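PDB 2QGM: succinoglycan biosynthesis protein from Bacillus cereus ATCC 14579, which is of unproven function but belongs to the erythromycin esterase family, and may therefore be a hydrolase-like enzyme despite its succinoglycan biosynthesis name. Local coordinates for residues Lys59-Leu64 against Val97-Thr102; Leu170-Leu175 against Ala260-Lys265. All coordinates share one frame; numbering follows the deposited sequence.

In the fold
The two contacts lie on opposite sides of the chain's centre, with their own centres 32 Å apart. Their nearest atoms are about 12 Å apart, so they do not touch. They follow each other along the chain. Contact 1 ties the loop after strand 50-51 to helix 87-104 and is partly buried, about 19 Å from the chain centre. Contact 2 is buried, about 15 Å from that centre, where the loop leaving strand 166-171 meets helix 253-269. Strands 50-51 and 166-171 are the two outermost strands of the mixed eight-stranded sheet, so each contact involves chain that follows an edge strand.

Contact 1: Lys59-Leu64 against Val97-Thr102; sequences KPFEDL and VKYLVT
Tyr99 is the centre of the tight part of this contact, because both Phe61 and Leu64 lie against its ring. Leu64 CB sits almost exactly over the middle of the phenol face, 3.8 Å from the centroid of the Tyr99 ring. Leu64 CD1 reaches back along the same side chain to Tyr99 CB at 3.6 Å. The two side chains thus run past each other in opposite directions. Tyr99 has CG anti to its backbone N (chi1 178°), which sends the ring out from the helix toward the loop. Phe61 meets another part of this ring. Its CB is 3.5 Å from Tyr99 CD1, and the two rings form an offset edge-to-face pair with centroids 5.5 Å apart and planes at 65°. The Tyr99 edge is turned to the Phe61 face, and Tyr99 CB adds a CH-pi contact to that face.

The arrangement joins the loop before helix 65-71 to helix 87-104 beside the mixed sheet. The turn is closed by Leu64 N, which bonds to Phe61 O, so both apolar side chains leave one compact turn. Arg95, one turn earlier on the helix, bonds to Lys59 O and Pro60 O and makes a salt bridge with Asp63.

The far rim of the Phe61 ring is packed more loosely and lies nearer solvent. There the extended Lys98 chain runs past the edge of the Phe61 ring, near its plane, at about a right angle to the Phe61 side chain, with Lys98 CG 3.9 Å from Phe61 CZ. Thr102 OG1 approaches Phe61 CE2 obliquely. That hydroxyl donates to Lys98 O at 2.7 Å, from above the carbonyl plane, and Lys98 O also accepts from Thr102 N.

Contact 2: Leu170-Leu175 against Ala260-Lys265; sequences LDLKAL and ASAIEK
Asp171 OD1 is the best-held polar atom here, gripped by two hydrogen bonds. One comes from Leu172 N, 2.8 Å from Asp171 OD1, with an N-H...O angle of 148°. It uses the anti lone pair of the carboxylate oxygen. The other is to His282 NE2 on helix 276-297. Together they would limit rotation of the buried carboxylate, and a protonated histidine would probably favour its ionised form. The bond to Leu172 N folds the carboxylate back onto the next amide of its own chain, where the strand gives way to the loop.

The contact with the helix itself is apolar. Leu172 has CG anti to its carbonyl carbon (chi1 -65°), and its two methyls part over the helix surface. CD1 of Leu172 lies 3.5 Å from Lys265 CB, where the two side chains cross at about a right angle. CD2 of Leu172 touches the backbone, 3.5 Å from Ala262 O, and also meets the methyl of Ala262. Ala262 and Lys265 are one turn apart, so the leucine fork bridges that turn. The long Lys265 chain then leads away from the loop.

Leu175 adds a second apolar point further along the loop. Its CD1 is 3.9 Å from Ile263 CA and 4.0 Å from Ile263 CG1, the two side chains crossing obliquely. Ile263 points its CB away from the loop, so Leu175 rests on the root and flank of that side chain. Tyr285 of helix 276-297 touches both Leu172 and Lys265.

This is a loop at the C-terminal end of an edge strand in the alpha/beta core of an Ere-like fold, packed by two leucines on one helix of the neighbouring helical layer.

Contact 1: Lys59-Leu64 against Val97-Thr102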
ATOM      1  N   LYS A  59      -6.764  10.009 -20.131  1.00 22.30           N
ATOM      2  CA  LYS A  59      -7.802  11.023 -20.308  1.00 23.41           C
ATOM      3  C   LYS A  59      -7.634  12.244 -19.407  1.00 23.76           C
ATOM      4  O   LYS A  59      -7.002  12.167 -18.350  1.00 22.96           O
ATOM      5  CB  LYS A  59      -9.185  10.398 -20.060  1.00 22.79           C
ATOM      6  CG  LYS A  59      -9.554   9.312 -21.054  1.00 27.57           C
ATOM      7  CD  LYS A  59      -9.772   9.883 -22.449  1.00 28.38           C
ATOM      8  CE  LYS A  59     -10.142   8.782 -23.428  1.00 31.04           C
ATOM      9  NZ  LYS A  59     -10.453   9.322 -24.780  1.00 31.92           N
ATOM     10  N   PRO A  60      -8.205  13.391 -19.821  1.00 22.86           N
ATOM     11  CA  PRO A  60      -8.141  14.650 -19.067  1.00 23.88           C
ATOM     12  C   PRO A  60      -8.548  14.425 -17.607  1.00 22.63           C
ATOM     13  O   PRO A  60      -9.344  13.537 -17.321  1.00 24.87           O
ATOM     14  CB  PRO A  60      -9.130  15.543 -19.816  1.00 25.53           C
ATOM     15  CG  PRO A  60      -9.022  15.057 -21.219  1.00 25.13           C
ATOM     16  CD  PRO A  60      -9.020  13.553 -21.039  1.00 24.12           C
ATOM     17  N   PHE A  61      -8.024  15.248 -16.703  1.00 23.81           N
ATOM     18  CA  PHE A  61      -8.308  15.109 -15.276  1.00 23.22           C
ATOM     19  C   PHE A  61      -9.349  16.070 -14.708  1.00 24.69           C
ATOM     20  O   PHE A  61      -9.340  16.357 -13.508  1.00 25.40           O
ATOM     21  CB  PHE A  61      -7.010  15.273 -14.472  1.00 22.30           C
ATOM     22  CG  PHE A  61      -5.974  14.227 -14.766  1.00 23.26           C
ATOM     23  CD1 PHE A  61      -6.259  12.879 -14.577  1.00 24.64           C
ATOM     24  CD2 PHE A  61      -4.698  14.589 -15.196  1.00 24.47           C
ATOM     25  CE1 PHE A  61      -5.292  11.902 -14.809  1.00 26.72           C
ATOM     26  CE2 PHE A  61      -3.722  13.619 -15.429  1.00 26.69           C
ATOM     27  CZ  PHE A  61      -4.018  12.268 -15.235  1.00 26.84           C
ATOM     28  N   GLU A  62     -10.245  16.571 -15.552  1.00 24.71           N
ATOM     29  CA  GLU A  62     -11.261  17.505 -15.083  1.00 26.68           C
ATOM     30  C   GLU A  62     -12.129  16.956 -13.950  1.00 24.79           C
ATOM     31  O   GLU A  62     -12.488  17.694 -13.034  1.00 23.88           O
ATOM     32  CB  GLU A  62     -12.165  17.942 -16.240  1.00 30.37           C
ATOM     33  CG  GLU A  62     -11.527  18.955 -17.175  1.00 36.28           C
ATOM     34  CD  GLU A  62     -11.177  20.262 -16.476  1.00 39.82           C
ATOM     35  OE1 GLU A  62     -12.098  20.919 -15.936  1.00 42.01           O
ATOM     36  OE2 GLU A  62      -9.982  20.634 -16.469  1.00 41.47           O
ATOM     37  N   ASP A  63     -12.458  15.667 -14.002  1.00 23.57           N
ATOM     38  CA  ASP A  63     -13.310  15.083 -12.969  1.00 23.28           C
ATOM     39  C   ASP A  63     -12.589  14.818 -11.652  1.00 22.23           C
ATOM     40  O   ASP A  63     -13.212  14.400 -10.674  1.00 20.74           O
ATOM     41  CB  ASP A  63     -13.978  13.795 -13.481  1.00 24.82           C
ATOM     42  CG  ASP A  63     -12.987  12.694 -13.769  1.00 25.44           C
ATOM     43  OD1 ASP A  63     -11.816  13.006 -14.068  1.00 25.61           O
ATOM     44  OD2 ASP A  63     -13.384  11.511 -13.708  1.00 26.20           O
ATOM     45  N   LEU A  64     -11.283  15.071 -11.618  1.00 19.80           N
ATOM     46  CA  LEU A  64     -10.515  14.864 -10.394  1.00 21.34           C
ATOM     47  C   LEU A  64     -10.238  16.175  -9.660  1.00 20.75           C
ATOM     48  O   LEU A  64      -9.579  16.180  -8.619  1.00 21.51           O
ATOM     49  CB  LEU A  64      -9.191  14.151 -10.700  1.00 18.33           C
ATOM     50  CG  LEU A  64      -9.346  12.736 -11.270  1.00 18.64           C
ATOM     51  CD1 LEU A  64      -7.983  12.135 -11.595  1.00 19.63           C
ATOM     52  CD2 LEU A  64     -10.094  11.869 -10.272  1.00 18.70           C
ATOM     53  N   VAL A  97      -2.865   8.046  -9.194  1.00 14.87           N
ATOM     54  CA  VAL A  97      -1.435   8.262  -8.992  1.00 13.66           C
ATOM     55  C   VAL A  97      -0.933   9.283 -10.007  1.00 15.00           C
ATOM     56  O   VAL A  97      -0.252  10.252  -9.660  1.00 13.72           O
ATOM     57  CB  VAL A  97      -0.638   6.927  -9.153  1.00 14.44           C
ATOM     58  CG1 VAL A  97       0.868   7.209  -9.188  1.00 17.03           C
ATOM     59  CG2 VAL A  97      -0.976   5.973  -8.004  1.00 16.17           C
ATOM     60  N   LYS A  98      -1.297   9.089 -11.267  1.00 13.37           N
ATOM     61  CA  LYS A  98      -0.862  10.012 -12.307  1.00 14.80           C
ATOM     62  C   LYS A  98      -1.314  11.444 -12.009  1.00 14.26           C
ATOM     63  O   LYS A  98      -0.560  12.400 -12.213  1.00 15.61           O
ATOM     64  CB  LYS A  98      -1.393   9.552 -13.666  1.00 13.78           C
ATOM     65  CG  LYS A  98      -0.698  10.215 -14.839  1.00 20.61           C
ATOM     66  CD  LYS A  98      -1.175   9.633 -16.158  1.00 23.86           C
ATOM     67  CE  LYS A  98      -0.455  10.268 -17.324  1.00 27.74           C
ATOM     68  NZ  LYS A  98      -1.030   9.806 -18.612  1.00 30.35           N
ATOM     69  N   TYR A  99      -2.540  11.596 -11.523  1.00 14.55           N
ATOM     70  CA  TYR A  99      -3.051  12.920 -11.186  1.00 14.58           C
ATOM     71  C   TYR A  99      -2.258  13.534 -10.028  1.00 15.30           C
ATOM     72  O   TYR A  99      -1.852  14.694 -10.088  1.00 15.46           O
ATOM     73  CB  TYR A  99      -4.534  12.835 -10.813  1.00 16.54           C
ATOM     74  CG  TYR A  99      -5.124  14.164 -10.408  1.00 17.67           C
ATOM     75  CD1 TYR A  99      -5.377  15.155 -11.352  1.00 19.67           C
ATOM     76  CD2 TYR A  99      -5.408  14.438  -9.071  1.00 18.24           C
ATOM     77  CE1 TYR A  99      -5.905  16.390 -10.969  1.00 21.26           C
ATOM     78  CE2 TYR A  99      -5.929  15.664  -8.682  1.00 20.22           C
ATOM     79  CZ  TYR A  99      -6.173  16.637  -9.632  1.00 20.44           C
ATOM     80  OH  TYR A  99      -6.660  17.867  -9.244  1.00 21.63           O
ATOM     81  N   LEU A 100      -2.030  12.753  -8.974  1.00 14.44           N
ATOM     82  CA  LEU A 100      -1.273  13.248  -7.820  1.00 14.59           C
ATOM     83  C   LEU A 100       0.140  13.677  -8.207  1.00 13.36           C
ATOM     84  O   LEU A 100       0.647  14.692  -7.731  1.00 12.43           O
ATOM     85  CB  LEU A 100      -1.180  12.170  -6.732  1.00 14.26           C
ATOM     86  CG  LEU A 100      -2.473  11.806  -6.001  1.00 19.05           C
ATOM     87  CD1 LEU A 100      -2.157  10.803  -4.911  1.00 19.56           C
ATOM     88  CD2 LEU A 100      -3.120  13.048  -5.409  1.00 19.15           C
ATOM     89  N   VAL A 101       0.782  12.908  -9.079  1.00 15.63           N
ATOM     90  CA  VAL A 101       2.142  13.235  -9.493  1.00 15.47           C
ATOM     91  C   VAL A 101       2.202  14.473 -10.389  1.00 17.28           C
ATOM     92  O   VAL A 101       2.959  15.407 -10.120  1.00 16.50           O
ATOM     93  CB  VAL A 101       2.809  12.038 -10.233  1.00 14.70           C
ATOM     94  CG1 VAL A 101       4.141  12.459 -10.826  1.00 14.01           C
ATOM     95  CG2 VAL A 101       3.045  10.896  -9.270  1.00 14.00           C
ATOM     96  N   THR A 102       1.376  14.482 -11.428  1.00 16.20           N
ATOM     97  CA  THR A 102       1.360  15.574 -12.389  1.00 18.69           C
ATOM     98  C   THR A 102       0.673  16.874 -11.970  1.00 19.52           C
ATOM     99  O   THR A 102       1.073  17.950 -12.421  1.00 20.08           O
ATOM    100  CB  THR A 102       0.722  15.122 -13.713  1.00 20.00           C
ATOM    101  OG1 THR A 102      -0.641  14.760 -13.478  1.00 19.72           O
ATOM    102  CG2 THR A 102       1.462  13.932 -14.292  1.00 21.74           C
TER

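Contact 2: Leu170-Leu175 against Ala260-Lys265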
ATOM      1  N   LEU A 170       7.684  -0.986   0.687  1.00 12.37           N
ATOM      2  CA  LEU A 170       7.451  -0.897   2.130  1.00 14.36           C
ATOM      3  C   LEU A 170       7.542  -2.187   2.927  1.00 13.62           C
ATOM      4  O   LEU A 170       7.934  -2.168   4.097  1.00 14.69           O
ATOM      5  CB  LEU A 170       6.058  -0.327   2.396  1.00 16.69           C
ATOM      6  CG  LEU A 170       5.658   1.036   1.841  1.00 14.11           C
ATOM      7  CD1 LEU A 170       4.161   1.223   2.059  1.00 17.98           C
ATOM      8  CD2 LEU A 170       6.451   2.133   2.524  1.00 19.86           C
ATOM      9  N   ASP A 171       7.156  -3.288   2.293  1.00 16.16           N
ATOM     10  CA  ASP A 171       7.087  -4.591   2.946  1.00 16.38           C
ATOM     11  C   ASP A 171       8.364  -5.333   3.291  1.00 15.89           C
ATOM     12  O   ASP A 171       9.449  -5.066   2.761  1.00 12.48           O
ATOM     13  CB  ASP A 171       6.175  -5.527   2.145  1.00 14.99           C
ATOM     14  CG  ASP A 171       5.097  -6.174   3.007  1.00 15.94           C
ATOM     15  OD1 ASP A 171       5.367  -6.443   4.195  1.00 15.53           O
ATOM     16  OD2 ASP A 171       3.986  -6.421   2.492  1.00 15.15           O
ATOM     17  N   LEU A 172       8.188  -6.293   4.195  1.00 15.60           N
ATOM     18  CA  LEU A 172       9.270  -7.120   4.710  1.00 16.83           C
ATOM     19  C   LEU A 172       8.869  -8.595   4.775  1.00 18.79           C
ATOM     20  O   LEU A 172       9.129  -9.266   5.773  1.00 17.08           O
ATOM     21  CB  LEU A 172       9.641  -6.644   6.119  1.00 18.11           C
ATOM     22  CG  LEU A 172      10.243  -5.245   6.290  1.00 19.90           C
ATOM     23  CD1 LEU A 172      10.379  -4.895   7.775  1.00 21.26           C
ATOM     24  CD2 LEU A 172      11.605  -5.217   5.616  1.00 19.53           C
ATOM     25  N   LYS A 173       8.238  -9.108   3.726  1.00 18.02           N
ATOM     26  CA  LYS A 173       7.840 -10.513   3.738  1.00 17.79           C
ATOM     27  C   LYS A 173       8.987 -11.413   3.289  1.00 18.59           C
ATOM     28  O   LYS A 173       8.886 -12.638   3.342  1.00 19.53           O
ATOM     29  CB  LYS A 173       6.611 -10.724   2.860  1.00 17.07           C
ATOM     30  CG  LYS A 173       5.412  -9.923   3.333  1.00 21.32           C
ATOM     31  CD  LYS A 173       4.152 -10.296   2.592  1.00 24.65           C
ATOM     32  CE  LYS A 173       4.284 -10.005   1.114  1.00 28.84           C
ATOM     33  NZ  LYS A 173       2.991 -10.231   0.411  1.00 32.37           N
ATOM     34  N   ALA A 174      10.088 -10.784   2.881  1.00 18.29           N
ATOM     35  CA  ALA A 174      11.283 -11.486   2.433  1.00 19.49           C
ATOM     36  C   ALA A 174      12.419 -10.490   2.199  1.00 20.71           C
ATOM     37  O   ALA A 174      12.178  -9.307   1.943  1.00 19.08           O
ATOM     38  CB  ALA A 174      10.998 -12.243   1.138  1.00 22.21           C
ATOM     39  N   LEU A 175      13.656 -10.966   2.311  1.00 18.73           N
ATOM     40  CA  LEU A 175      14.817 -10.122   2.048  1.00 20.31           C
ATOM     41  C   LEU A 175      15.608 -10.853   0.980  1.00 20.44           C
ATOM     42  O   LEU A 175      16.144 -11.931   1.226  1.00 19.01           O
ATOM     43  CB  LEU A 175      15.673  -9.947   3.302  1.00 20.42           C
ATOM     44  CG  LEU A 175      15.064  -9.159   4.463  1.00 20.65           C
ATOM     45  CD1 LEU A 175      15.990  -9.258   5.667  1.00 20.82           C
ATOM     46  CD2 LEU A 175      14.856  -7.715   4.050  1.00 20.90           C
ATOM     47  N   ALA A 260      19.986  -1.597   5.319  1.00 16.08           N
ATOM     48  CA  ALA A 260      20.513  -2.230   6.530  1.00 16.44           C
ATOM     49  C   ALA A 260      19.457  -2.152   7.631  1.00 18.13           C
ATOM     50  O   ALA A 260      19.304  -3.077   8.437  1.00 17.83           O
ATOM     51  CB  ALA A 260      21.791  -1.539   6.983  1.00 17.15           C
ATOM     52  N   SER A 261      18.729  -1.039   7.658  1.00 17.98           N
ATOM     53  CA  SER A 261      17.668  -0.855   8.633  1.00 18.31           C
ATOM     54  C   SER A 261      16.498  -1.788   8.334  1.00 17.36           C
ATOM     55  O   SER A 261      15.842  -2.268   9.252  1.00 16.10           O
ATOM     56  CB  SER A 261      17.186   0.608   8.641  1.00 20.20           C
ATOM     57  OG  SER A 261      18.074   1.445   9.360  1.00 27.17           O
ATOM     58  N   ALA A 262      16.230  -2.051   7.055  1.00 14.61           N
ATOM     59  CA  ALA A 262      15.129  -2.940   6.692  1.00 14.81           C
ATOM     60  C   ALA A 262      15.462  -4.365   7.125  1.00 13.88           C
ATOM     61  O   ALA A 262      14.585  -5.140   7.511  1.00 15.33           O
ATOM     62  CB  ALA A 262      14.879  -2.883   5.189  1.00 12.38           C
ATOM     63  N   ILE A 263      16.741  -4.700   7.063  1.00 15.91           N
ATOM     64  CA  ILE A 263      17.192  -6.018   7.468  1.00 16.29           C
ATOM     65  C   ILE A 263      17.045  -6.142   8.989  1.00 16.39           C
ATOM     66  O   ILE A 263      16.631  -7.187   9.495  1.00 15.24           O
ATOM     67  CB  ILE A 263      18.645  -6.241   7.015  1.00 16.70           C
ATOM     68  CG1 ILE A 263      18.667  -6.338   5.483  1.00 15.06           C
ATOM     69  CG2 ILE A 263      19.221  -7.497   7.662  1.00 14.68           C
ATOM     70  CD1 ILE A 263      20.043  -6.282   4.847  1.00 16.33           C
ATOM     71  N   GLU A 264      17.365  -5.073   9.717  1.00 16.19           N
ATOM     72  CA  GLU A 264      17.214  -5.094  11.171  1.00 18.20           C
ATOM     73  C   GLU A 264      15.729  -5.245  11.498  1.00 17.40           C
ATOM     74  O   GLU A 264      15.348  -6.061  12.338  1.00 15.54           O
ATOM     75  CB  GLU A 264      17.735  -3.804  11.807  1.00 20.01           C
ATOM     76  CG  GLU A 264      17.661  -3.811  13.334  1.00 24.63           C
ATOM     77  CD  GLU A 264      18.060  -2.484  13.953  1.00 27.04           C
ATOM     78  OE1 GLU A 264      19.039  -1.885  13.473  1.00 27.48           O
ATOM     79  OE2 GLU A 264      17.406  -2.046  14.923  1.00 29.80           O
ATOM     80  N   LYS A 265      14.888  -4.457  10.829  1.00 18.06           N
ATOM     81  CA  LYS A 265      13.444  -4.526  11.050  1.00 16.39           C
ATOM     82  C   LYS A 265      12.923  -5.945  10.844  1.00 16.64           C
ATOM     83  O   LYS A 265      12.153  -6.451  11.650  1.00 16.09           O
ATOM     84  CB  LYS A 265      12.704  -3.575  10.094  1.00 15.71           C
ATOM     85  CG  LYS A 265      12.896  -2.094  10.384  1.00 16.94           C
ATOM     86  CD  LYS A 265      12.067  -1.245   9.423  1.00 17.70           C
ATOM     87  CE  LYS A 265      12.174   0.245   9.722  1.00 17.15           C
ATOM     88  NZ  LYS A 265      13.551   0.770   9.562  1.00 21.01           N
TER